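Local structure of pyridoxamine 5-phosphate-dependent dehydrase (Escherichia coli, 2R0T) at residues E160-S165 and G182-F187; P86-S91 and V135-N140; L212-H217 and F244-Y249. The protein catalyses removal of the C3'-hydroxyl from GDP-4-keto-6-deoxy-D-mannose by a pyridoxal phosphate-dependent transamination-deoxygenation, a step in L-colitose biosynthesis. The protein carries 1 engineered substitution. All coordinates share one frame; numbering follows the deposited sequence.

Interaction 1 of 3, residues E160-S165 and G182-F187; sequences EDNCES and GTFSSF. With PGU (N-({3-hydroxy-2-methyl-5-[(phosphonooxy)methyl]pyridin-4-yl}methyl)-L-glutamic acid), chain C.
Glu-160 and Thr-183 join the two segments through the backbone. Thr-183 N donates to Glu-160 O over 2.9 Å, and Asn-162 N returns the link to Thr-183 O at 2.9 Å. Past this bond the backbones stay close, Cys-163 CA 4.3 Å from Phe-184 CA, but the ladder of direct bonds ends. Cys-163 CB packs on Ser-185 CB. One water bridges the backbones, donating to Asn-162 O and accepting from Ser-185 N. The Asn-162 side chain lies alongside Phe-184. Its ND2 comes 3.2 Å from Phe-184 CE2, with the amide turned 83° to the ring. Its OD1 is bonded to Asn-136.

The segments are the ends of strands 157-161 and 181-185. These are parallel neighbours in the large mixed sheet of the aspartate aminotransferase (fold type I) architecture, and the PLP-glutamate adduct sits where they run out. Asp-161 OD2 lies 2.6 Å from N1 of the adduct, the pairing of acid and pyridine nitrogen familiar in this fold. Cys-163 CB also meets one face of the pyridine, 3.3 Å from C2. Ser-185 OG donates to phosphate oxygen O1P at 2.7 Å. Its chi1 of 174° swings OG opposite the backbone N and up to the phosphate. Phe-187 lays a ring face against the carboxylate carbon CD of the glutamate part.

Asp-161 OD1 accepts from Cys-163 N at 2.8 Å, an Asx turn that ties two residues touching the pyridine together. Behind them, Thr-93 OG1 and Asn-62 ND2 also bond to Asp-161 OD2. Asn-62 OD1 binds Thr-183 OG1, so one amide ties both strands.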
loop_
_atom_site.group_PDB
_atom_site.type_symbol
_atom_site.label_atom_id
_atom_site.label_comp_id
_atom_site.label_asym_id
_atom_site.label_seq_id
_atom_site.Cartn_x
_atom_site.Cartn_y
_atom_site.Cartn_z
ATOM N N GLU A 160 1.058 19.167 3.633
ATOM C CA GLU A 160 0.501 18.923 4.957
ATOM C C GLU A 160 0.192 17.461 5.180
ATOM O O GLU A 160 -0.576 16.885 4.389
ATOM C CB GLU A 160 -0.872 19.617 5.152
ATOM C CG GLU A 160 -0.875 21.160 5.071
ATOM C CD GLU A 160 -2.289 21.730 5.180
ATOM O OE1 GLU A 160 -2.863 21.668 6.308
ATOM O OE2 GLU A 160 -2.847 22.170 4.138
ATOM N N ASP A 161 0.677 16.910 6.303
ATOM C CA ASP A 161 0.162 15.622 6.793
ATOM C C ASP A 161 -0.974 16.058 7.788
ATOM O O ASP A 161 -0.744 16.672 8.853
ATOM C CB ASP A 161 1.210 14.773 7.489
ATOM C CG ASP A 161 0.622 13.504 8.084
ATOM O OD1 ASP A 161 -0.607 13.330 8.220
ATOM O OD2 ASP A 161 1.440 12.669 8.485
ATOM N N ASN A 162 -2.217 15.841 7.372
ATOM C CA ASN A 162 -3.373 16.233 8.172
ATOM C C ASN A 162 -4.043 14.974 8.691
ATOM O O ASN A 162 -5.270 14.913 8.790
ATOM C CB ASN A 162 -4.372 17.016 7.310
ATOM C CG ASN A 162 -5.203 17.924 8.126
ATOM O OD1 ASN A 162 -4.687 18.631 8.999
ATOM N ND2 ASN A 162 -6.526 17.868 7.907
ATOM N N CYS A 163 -3.269 13.927 8.930
ATOM C CA CYS A 163 -3.922 12.685 9.347
ATOM C C CYS A 163 -4.594 12.685 10.707
ATOM O O CYS A 163 -5.392 11.795 11.031
ATOM C CB CYS A 163 -2.940 11.531 9.201
ATOM S SG CYS A 163 -2.700 11.190 7.427
ATOM N N GLU A 164 -4.212 13.657 11.525
ATOM C CA GLU A 164 -4.770 13.839 12.897
ATOM C C GLU A 164 -5.701 15.036 13.076
ATOM O O GLU A 164 -6.197 15.281 14.183
ATOM C CB GLU A 164 -3.623 13.977 13.931
ATOM C CG GLU A 164 -2.650 12.823 13.887
ATOM C CD GLU A 164 -1.541 12.879 14.946
ATOM O OE1 GLU A 164 -1.407 13.917 15.631
ATOM O OE2 GLU A 164 -0.809 11.873 15.082
ATOM N N SER A 165 -5.815 15.851 12.029
ATOM C CA SER A 165 -6.550 17.115 12.109
ATOM C C SER A 165 -7.695 17.287 11.122
ATOM O O SER A 165 -7.991 18.397 10.695
ATOM C CB SER A 165 -5.537 18.253 12.002
ATOM O OG SER A 165 -4.742 18.183 13.196
ATOM N N GLY A 182 -2.479 17.724 0.672
ATOM C CA GLY A 182 -2.708 17.588 2.091
ATOM C C GLY A 182 -3.143 16.135 2.191
ATOM O O GLY A 182 -3.928 15.713 1.354
ATOM N N THR A 183 -2.672 15.374 3.182
ATOM C CA THR A 183 -3.167 13.975 3.318
ATOM C C THR A 183 -4.133 13.775 4.531
ATOM O O THR A 183 -4.059 14.497 5.548
ATOM C CB THR A 183 -1.993 12.955 3.369
ATOM O OG1 THR A 183 -1.171 13.291 4.484
ATOM C CG2 THR A 183 -1.154 12.946 2.085
ATOM N N PHE A 184 -5.035 12.786 4.450
ATOM C CA PHE A 184 -5.986 12.468 5.544
ATOM C C PHE A 184 -6.005 10.974 5.811
ATOM O O PHE A 184 -5.713 10.137 4.915
ATOM C CB PHE A 184 -7.443 12.850 5.196
ATOM C CG PHE A 184 -7.658 14.337 5.013
ATOM C CD1 PHE A 184 -7.152 15.001 3.893
ATOM C CD2 PHE A 184 -8.356 15.069 5.965
ATOM C CE1 PHE A 184 -7.335 16.384 3.722
ATOM C CE2 PHE A 184 -8.544 16.446 5.826
ATOM C CZ PHE A 184 -8.030 17.092 4.698
ATOM N N SER A 185 -6.519 10.619 6.985
ATOM C CA SER A 185 -6.567 9.197 7.331
ATOM C C SER A 185 -7.929 8.859 7.824
ATOM O O SER A 185 -8.445 9.618 8.639
ATOM C CB SER A 185 -5.608 8.939 8.480
ATOM O OG SER A 185 -5.724 7.616 8.941
ATOM N N SER A 186 -8.529 7.751 7.363
ATOM C CA SER A 186 -9.820 7.301 7.977
ATOM C C SER A 186 -9.686 5.944 8.705
ATOM O O SER A 186 -10.612 5.126 8.766
ATOM C CB SER A 186 -10.991 7.285 7.013
ATOM O OG SER A 186 -10.493 6.780 5.801
ATOM N N PHE A 187 -8.501 5.748 9.271
ATOM C CA PHE A 187 -8.180 4.608 10.098
ATOM C C PHE A 187 -9.092 4.643 11.333
ATOM O O PHE A 187 -9.522 5.714 11.794
ATOM C CB PHE A 187 -6.721 4.664 10.538
ATOM C CG PHE A 187 -6.310 3.523 11.440
ATOM C CD1 PHE A 187 -6.218 2.226 10.941
ATOM C CD2 PHE A 187 -6.021 3.741 12.782
ATOM C CE1 PHE A 187 -5.845 1.173 11.762
ATOM C CE2 PHE A 187 -5.644 2.698 13.610
ATOM C CZ PHE A 187 -5.540 1.416 13.089
HETATM N N1 PGU C . 0.270 10.629 9.573
HETATM C C2 PGU C . -0.084 11.044 10.768
HETATM C C2A PGU C . 0.406 12.405 11.189
HETATM C C3 PGU C . -0.884 10.226 11.612
HETATM O O3 PGU C . -1.271 10.617 12.845
HETATM C C4 PGU C . -1.267 8.939 11.191
HETATM C C4A PGU C . -2.065 8.035 12.102
HETATM C C5 PGU C . -0.803 8.526 9.920
HETATM C C6 PGU C . -0.070 9.406 9.134
HETATM C C5A PGU C . -1.072 7.137 9.414
HETATM O O4P PGU C . -2.294 7.070 8.782
HETATM P P PGU C . -2.771 5.574 8.750
HETATM O O1P PGU C . -4.207 5.611 8.050
HETATM O O2P PGU C . -2.884 5.017 10.219
HETATM O O3P PGU C . -1.704 4.674 8.035
HETATM N N PGU C . -1.210 7.540 13.208
HETATM C CA PGU C . -1.888 6.467 14.006
HETATM C CB PGU C . -1.343 5.094 13.553
HETATM C CG PGU C . -2.449 4.069 13.691
HETATM C CD PGU C . -2.206 2.921 12.728
HETATM O OE1 PGU C . -1.967 1.762 13.202
HETATM O OE2 PGU C . -2.261 3.118 11.436
HETATM C C PGU C . -1.560 6.656 15.509
HETATM O O PGU C . -1.658 5.661 16.312
HETATM O OXT PGU C . -1.153 7.801 15.949
HETATM O O HOH W 1 -7.242 13.000 8.569
#

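Interaction 2 of 3, residues P86-S91 and V135-N140; sequences PAVSWS and VNLLGN. With PGU (N-({3-hydroxy-2-methyl-5-[(phosphonooxy)methyl]pyridin-4-yl}methyl)-L-glutamic acid), chain C.
Ser-89 presents a hydroxyl to an apolar partner: its OG sits 3.4 Å from Val-135 CG2 and 3.5 Å from Val-135 CG1, facing both methyls. No hydrogen bond crosses between the segments. The hydroxyl is instead bonded to Thr-93 OG1 in the following helix. The remaining contacts are apolar and few. Pro-86 CG meets Val-135 CG2 obliquely at 4.2 Å. Val-88 and Leu-137 cross at about a right angle, with Val-88 CG1 3.9 Å from Leu-137 CD2. The other Leu-137 methyl, CD1, rests on the carbonyl of Val-88.

These segments are the loops that follow the parallel strands 82-86 and 129-135. In the fold type I PLP enzymes such strand-end loops help build the cofactor site. Here Ser-89 OG lies 3.7 Å from C2A of the adduct, the methyl group of the pyridine. Val-135 CG1 touches C2A from the same side at 4.0 Å. Trp-90 follows with CG anti to its backbone N (chi1 -168°), which carries the indole across the bound group. One indole face receives CB of the adduct's glutamate part, 3.6 Å from Trp-90 CE2. Ser-91 OG lies over the other face. Phe-244 of the second subunit meets the indole edge-to-face. Beyond Leu-137 the chain reverses in a type I' turn, closed by Asn-140 N donating to Leu-137 O, with Leu-138 and Gly-139 in its left-handed middle.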
loop_
_atom_site.group_PDB
_atom_site.type_symbol
_atom_site.label_atom_id
_atom_site.label_comp_id
_atom_site.label_asym_id
_atom_site.label_seq_id
_atom_site.Cartn_x
_atom_site.Cartn_y
_atom_site.Cartn_z
ATOM N N PRO A 86 9.065 18.673 11.117
ATOM C CA PRO A 86 9.102 18.837 12.567
ATOM C C PRO A 86 9.527 17.495 13.182
ATOM O O PRO A 86 9.430 16.431 12.549
ATOM C CB PRO A 86 7.644 19.111 12.928
ATOM C CG PRO A 86 6.850 18.481 11.784
ATOM C CD PRO A 86 7.698 18.546 10.573
ATOM N N ALA A 87 10.001 17.556 14.419
ATOM C CA ALA A 87 10.508 16.368 15.100
ATOM C C ALA A 87 9.503 15.385 15.697
ATOM O O ALA A 87 9.893 14.294 16.116
ATOM C CB ALA A 87 11.445 16.793 16.172
ATOM N N VAL A 88 8.234 15.792 15.768
ATOM C CA VAL A 88 7.151 14.998 16.338
ATOM C C VAL A 88 6.044 14.747 15.311
ATOM O O VAL A 88 5.471 15.712 14.788
ATOM C CB VAL A 88 6.520 15.683 17.577
ATOM C CG1 VAL A 88 5.415 14.807 18.191
ATOM C CG2 VAL A 88 7.603 15.943 18.632
ATOM N N SER A 89 5.799 13.468 15.019
ATOM C CA SER A 89 4.747 13.030 14.094
ATOM C C SER A 89 4.799 11.514 14.090
ATOM O O SER A 89 5.696 10.940 14.704
ATOM C CB SER A 89 5.066 13.528 12.673
ATOM O OG SER A 89 3.925 13.375 11.852
ATOM N N TRP A 90 3.873 10.906 13.344
ATOM C CA TRP A 90 3.869 9.471 13.074
ATOM C C TRP A 90 5.048 9.072 12.141
ATOM O O TRP A 90 5.583 9.844 11.281
ATOM C CB TRP A 90 2.550 9.067 12.404
ATOM C CG TRP A 90 2.389 7.584 12.364
ATOM C CD1 TRP A 90 2.309 6.769 11.268
ATOM C CD2 TRP A 90 2.345 6.739 13.501
ATOM N NE1 TRP A 90 2.189 5.443 11.668
ATOM C CE2 TRP A 90 2.207 5.419 13.039
ATOM C CE3 TRP A 90 2.377 6.984 14.875
ATOM C CZ2 TRP A 90 2.172 4.350 13.903
ATOM C CZ3 TRP A 90 2.249 5.936 15.731
ATOM C CH2 TRP A 90 2.172 4.624 15.247
ATOM N N SER A 91 5.521 7.856 12.359
ATOM C CA SER A 91 6.614 7.382 11.552
ATOM C C SER A 91 6.435 7.567 10.027
ATOM O O SER A 91 7.384 7.880 9.302
ATOM C CB SER A 91 6.896 5.898 11.892
ATOM O OG SER A 91 5.845 5.032 11.479
ATOM N N VAL A 135 2.800 19.121 9.728
ATOM C CA VAL A 135 1.879 18.125 10.240
ATOM C C VAL A 135 0.957 18.916 11.162
ATOM O O VAL A 135 1.490 19.660 11.966
ATOM C CB VAL A 135 2.688 17.089 11.060
ATOM C CG1 VAL A 135 1.777 16.101 11.782
ATOM C CG2 VAL A 135 3.673 16.321 10.167
ATOM N N ASN A 136 -0.381 18.855 11.034
ATOM C CA ASN A 136 -1.215 19.553 12.000
ATOM C C ASN A 136 -1.365 18.581 13.133
ATOM O O ASN A 136 -1.926 17.523 12.938
ATOM C CB ASN A 136 -2.527 19.893 11.336
ATOM C CG ASN A 136 -2.268 20.748 10.155
ATOM O OD1 ASN A 136 -1.575 21.763 10.309
ATOM N ND2 ASN A 136 -2.652 20.304 8.975
ATOM N N LEU A 137 -0.743 18.890 14.263
ATOM C CA LEU A 137 -0.739 17.956 15.383
ATOM C C LEU A 137 -1.934 17.937 16.326
ATOM O O LEU A 137 -2.322 18.960 16.872
ATOM C CB LEU A 137 0.592 18.000 16.158
ATOM C CG LEU A 137 1.117 16.631 16.687
ATOM C CD1 LEU A 137 1.882 15.854 15.657
ATOM C CD2 LEU A 137 2.014 16.762 17.943
ATOM N N LEU A 138 -2.496 16.743 16.488
ATOM C CA LEU A 138 -3.594 16.445 17.397
ATOM C C LEU A 138 -4.857 17.223 17.138
ATOM O O LEU A 138 -5.673 17.363 18.060
ATOM C CB LEU A 138 -3.164 16.688 18.856
ATOM C CG LEU A 138 -1.915 15.904 19.276
ATOM C CD1 LEU A 138 -1.568 16.105 20.701
ATOM C CD2 LEU A 138 -2.003 14.416 19.068
ATOM N N GLY A 139 -5.002 17.735 15.913
ATOM C CA GLY A 139 -6.189 18.471 15.503
ATOM C C GLY A 139 -5.912 19.960 15.377
ATOM O O GLY A 139 -6.759 20.720 14.925
ATOM N N ASN A 140 -4.720 20.358 15.806
ATOM C CA ASN A 140 -4.315 21.763 15.857
ATOM C C ASN A 140 -3.617 22.229 14.545
ATOM O O ASN A 140 -2.547 21.714 14.195
ATOM C CB ASN A 140 -3.399 21.935 17.071
ATOM C CG ASN A 140 -3.395 23.346 17.597
ATOM O OD1 ASN A 140 -4.352 24.091 17.404
ATOM N ND2 ASN A 140 -2.318 23.727 18.263
HETATM N N1 PGU C . 0.270 10.629 9.573
HETATM C C2 PGU C . -0.084 11.044 10.768
HETATM C C2A PGU C . 0.406 12.405 11.189
HETATM C C3 PGU C . -0.884 10.226 11.612
HETATM O O3 PGU C . -1.271 10.617 12.845
HETATM C C4 PGU C . -1.267 8.939 11.191
HETATM C C4A PGU C . -2.065 8.035 12.102
HETATM C C5 PGU C . -0.803 8.526 9.920
HETATM C C6 PGU C . -0.070 9.406 9.134
HETATM C C5A PGU C . -1.072 7.137 9.414
HETATM O O4P PGU C . -2.294 7.070 8.782
HETATM P P PGU C . -2.771 5.574 8.750
HETATM O O1P PGU C . -4.207 5.611 8.050
HETATM O O2P PGU C . -2.884 5.017 10.219
HETATM O O3P PGU C . -1.704 4.674 8.035
HETATM N N PGU C . -1.210 7.540 13.208
HETATM C CA PGU C . -1.888 6.467 14.006
HETATM C CB PGU C . -1.343 5.094 13.553
HETATM C CG PGU C . -2.449 4.069 13.691
HETATM C CD PGU C . -2.206 2.921 12.728
HETATM O OE1 PGU C . -1.967 1.762 13.202
HETATM O OE2 PGU C . -2.261 3.118 11.436
HETATM C C PGU C . -1.560 6.656 15.509
HETATM O O PGU C . -1.658 5.661 16.312
HETATM O OXT PGU C . -1.153 7.801 15.949
#

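Interaction 3 of 3, residues L212-H217 and F244-Y249; sequences LCIRAH and FVLPGY. With PGU (N-({3-hydroxy-2-methyl-5-[(phosphonooxy)methyl]pyridin-4-yl}methyl)-L-glutamic acid), chain D.
Cys-213 and Ile-214 meet Val-245 and Leu-246 in a small apolar cluster. It joins the end of helix 205-214 to the loop that leads into the long helix 255-286 of this fold type I PLP enzyme. Cys-213 SG touches Val-245 CG2 at 3.6 Å and Leu-246 CD1 at 4.1 Å, so the sulfur sits against both side chains. Ile-214 lies obliquely across Leu-246, with Ile-214 CG2 3.6 Å from Leu-246 CB. Its CG1 branch is tucked between the backbone N and carbonyl carbon (chi1 62°), and it is the CG2 methyl that packs on the loop. Leu-64 and Ala-67 of helix 58-68 also touch Ile-214.

Next to the cluster the backbones come very close. The CA atoms of Ile-214 and Gly-248 are only 3.7 Å apart, an approach that depends on the bare glycine. Pro-247, just before it, is the centre of an inverse gamma turn.

Two short backbone bonds then bind the chains. Tyr-249 N donates to Ile-214 O at 2.7 Å. His-217 N donates to Tyr-249 O at 2.6 Å, coming in 42° above the carbonyl plane. The far end of Tyr-249 is bonded to Tyr-100 through OH.

His-217 marks the polar edge, at the subunit interface. Its carbonyl oxygen lies 3.2 Å from Phe-244 CD2 and is hydrogen-bonded to Tyr-95 OH and Ser-91 OG of the second subunit. Its imidazole reaches the PLP-glutamate adduct in that subunit's site, beside Trp-90 of the same subunit. There His-217 NE2 makes a weak bond to OE1 of the adduct's glutamate part, 2.9 Å long and bent to 127° at the hydrogen.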
loop_
_atom_site.group_PDB
_atom_site.type_symbol
_atom_site.label_atom_id
_atom_site.label_comp_id
_atom_site.label_asym_id
_atom_site.label_seq_id
_atom_site.Cartn_x
_atom_site.Cartn_y
_atom_site.Cartn_z
ATOM N N LEU A 212 -3.786 9.685 -9.736
ATOM C CA LEU A 212 -4.701 8.675 -10.287
ATOM C C LEU A 212 -3.999 7.486 -10.889
ATOM O O LEU A 212 -4.516 6.364 -10.942
ATOM C CB LEU A 212 -5.557 9.294 -11.408
ATOM C CG LEU A 212 -6.716 10.176 -10.933
ATOM C CD1 LEU A 212 -7.522 10.833 -12.074
ATOM C CD2 LEU A 212 -7.634 9.398 -10.004
ATOM N N CYS A 213 -2.837 7.788 -11.450
ATOM C CA CYS A 213 -2.006 6.824 -12.133
ATOM C C CYS A 213 -1.108 5.988 -11.164
ATOM O O CYS A 213 -1.055 4.742 -11.254
ATOM C CB CYS A 213 -1.208 7.623 -13.193
ATOM S SG CYS A 213 -0.057 6.673 -14.227
ATOM N N ILE A 214 -0.363 6.644 -10.265
ATOM C CA ILE A 214 0.545 5.870 -9.423
ATOM C C ILE A 214 -0.180 5.126 -8.316
ATOM O O ILE A 214 0.385 4.260 -7.655
ATOM C CB ILE A 214 1.720 6.711 -8.904
ATOM C CG1 ILE A 214 1.212 7.873 -8.027
ATOM C CG2 ILE A 214 2.652 7.056 -10.080
ATOM C CD1 ILE A 214 2.306 8.696 -7.290
ATOM N N ARG A 215 -1.468 5.447 -8.138
ATOM C CA ARG A 215 -2.297 4.739 -7.124
ATOM C C ARG A 215 -2.591 3.328 -7.595
ATOM O O ARG A 215 -2.856 2.424 -6.807
ATOM C CB ARG A 215 -3.659 5.428 -6.845
ATOM C CG ARG A 215 -4.737 4.526 -6.131
ATOM C CD ARG A 215 -6.049 5.284 -5.851
ATOM N NE ARG A 215 -6.912 5.495 -7.027
ATOM C CZ ARG A 215 -8.076 6.150 -7.034
ATOM N NH1 ARG A 215 -8.591 6.645 -5.906
ATOM N NH2 ARG A 215 -8.734 6.302 -8.186
ATOM N N ALA A 216 -2.545 3.116 -8.894
ATOM C CA ALA A 216 -2.932 1.811 -9.337
ATOM C C ALA A 216 -2.171 1.372 -10.525
ATOM O O ALA A 216 -2.649 1.621 -11.617
ATOM C CB ALA A 216 -4.417 1.846 -9.741
ATOM N N HIS A 217 -1.076 0.653 -10.314
ATOM C CA HIS A 217 -0.332 0.024 -11.384
ATOM C C HIS A 217 0.426 0.883 -12.372
ATOM O O HIS A 217 1.056 0.311 -13.283
ATOM C CB HIS A 217 -1.253 -0.959 -12.137
ATOM C CG HIS A 217 -1.966 -1.918 -11.225
ATOM N ND1 HIS A 217 -1.301 -2.890 -10.514
ATOM C CD2 HIS A 217 -3.275 -2.044 -10.894
ATOM C CE1 HIS A 217 -2.158 -3.556 -9.761
ATOM N NE2 HIS A 217 -3.367 -3.073 -9.981
ATOM N N PHE A 244 1.786 1.353 -19.552
ATOM C CA PHE A 244 2.188 1.753 -18.204
ATOM C C PHE A 244 3.074 2.941 -18.318
ATOM O O PHE A 244 3.970 2.947 -19.129
ATOM C CB PHE A 244 2.883 0.625 -17.488
ATOM C CG PHE A 244 2.004 -0.574 -17.315
ATOM C CD1 PHE A 244 2.124 -1.680 -18.134
ATOM C CD2 PHE A 244 1.004 -0.558 -16.361
ATOM C CE1 PHE A 244 1.274 -2.778 -17.982
ATOM C CE2 PHE A 244 0.163 -1.639 -16.194
ATOM C CZ PHE A 244 0.314 -2.777 -16.998
ATOM N N VAL A 245 2.762 4.000 -17.589
ATOM C CA VAL A 245 3.537 5.224 -17.761
ATOM C C VAL A 245 4.306 5.777 -16.592
ATOM O O VAL A 245 5.199 6.606 -16.816
ATOM C CB VAL A 245 2.715 6.328 -18.425
ATOM C CG1 VAL A 245 1.997 5.709 -19.647
ATOM C CG2 VAL A 245 1.670 6.870 -17.436
ATOM N N LEU A 246 3.940 5.381 -15.372
ATOM C CA LEU A 246 4.699 5.862 -14.216
ATOM C C LEU A 246 4.830 4.640 -13.375
ATOM O O LEU A 246 4.042 3.686 -13.477
ATOM C CB LEU A 246 3.993 6.959 -13.430
ATOM C CG LEU A 246 3.968 8.362 -14.073
ATOM C CD1 LEU A 246 2.996 9.298 -13.362
ATOM C CD2 LEU A 246 5.356 9.010 -14.105
ATOM N N PRO A 247 5.892 4.694 -12.595
ATOM C CA PRO A 247 6.301 3.637 -11.665
ATOM C C PRO A 247 5.452 3.869 -10.416
ATOM O O PRO A 247 5.804 4.614 -9.501
ATOM C CB PRO A 247 7.807 3.922 -11.431
ATOM C CG PRO A 247 8.129 5.335 -11.991
ATOM C CD PRO A 247 6.884 5.763 -12.809
ATOM N N GLY A 248 4.299 3.234 -10.390
ATOM C CA GLY A 248 3.395 3.515 -9.284
ATOM C C GLY A 248 3.284 2.345 -8.335
ATOM O O GLY A 248 4.249 1.634 -8.098
ATOM N N TYR A 249 2.081 2.161 -7.805
ATOM C CA TYR A 249 1.775 1.138 -6.828
ATOM C C TYR A 249 0.356 0.661 -7.051
ATOM O O TYR A 249 -0.377 1.152 -7.908
ATOM C CB TYR A 249 1.793 1.793 -5.440
ATOM C CG TYR A 249 3.139 2.393 -5.039
ATOM C CD1 TYR A 249 3.464 3.729 -5.325
ATOM C CD2 TYR A 249 4.092 1.611 -4.371
ATOM C CE1 TYR A 249 4.687 4.275 -4.854
ATOM C CE2 TYR A 249 5.311 2.110 -3.986
ATOM C CZ TYR A 249 5.618 3.418 -4.252
ATOM O OH TYR A 249 6.876 3.847 -3.855
HETATM N N1 PGU D . 2.101 -9.698 -10.322
HETATM C C2 PGU D . 1.586 -10.518 -11.218
HETATM C C2A PGU D . 2.493 -11.456 -11.966
HETATM C C3 PGU D . 0.220 -10.574 -11.502
HETATM O O3 PGU D . -0.250 -11.456 -12.405
HETATM C C4 PGU D . -0.692 -9.744 -10.866
HETATM C C4A PGU D . -2.212 -9.878 -11.192
HETATM C C5 PGU D . -0.053 -8.799 -9.960
HETATM C C6 PGU D . 1.315 -8.837 -9.709
HETATM C C5A PGU D . -0.792 -7.721 -9.199
HETATM O O4P PGU D . -1.083 -8.181 -7.885
HETATM P P PGU D . -2.403 -7.417 -7.358
HETATM O O1P PGU D . -3.016 -8.352 -6.196
HETATM O O2P PGU D . -3.440 -7.253 -8.593
HETATM O O3P PGU D . -1.977 -5.974 -6.837
HETATM N N PGU D . -2.541 -8.954 -12.308
HETATM C CA PGU D . -3.807 -8.691 -12.424
HETATM C CB PGU D . -4.031 -7.212 -12.051
HETATM C CG PGU D . -5.275 -7.099 -11.177
HETATM C CD PGU D . -5.333 -5.699 -10.564
HETATM O OE1 PGU D . -4.901 -5.506 -9.370
HETATM O OE2 PGU D . -5.829 -4.732 -11.238
HETATM C C PGU D . -4.143 -8.863 -13.900
HETATM O O PGU D . -5.168 -8.283 -14.399
HETATM O OXT PGU D . -3.348 -9.534 -14.651
#

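How the interactions relate
Interactions 1 and 2 build one active site. Their centres are 10 Å apart, and they touch where Ser-165 OG lies 2.9 Å from Asn-136 O, a probable hydrogen bond. Together they sandwich the pyridine of one adduct: Cys-163 CB lies on one face and Trp-90 CB on the other. Interaction 3 is separate within the chain. Its centre is 22 Å from that of interaction 1 and 28 Å from that of interaction 2, with nearest atoms about 11 Å and 14 Å apart. It serves the adduct of the second subunit. In exchange, the second subunit's copy of interaction 3 reaches the site built by interactions 1 and 2, so each site in the dimer draws on both chains.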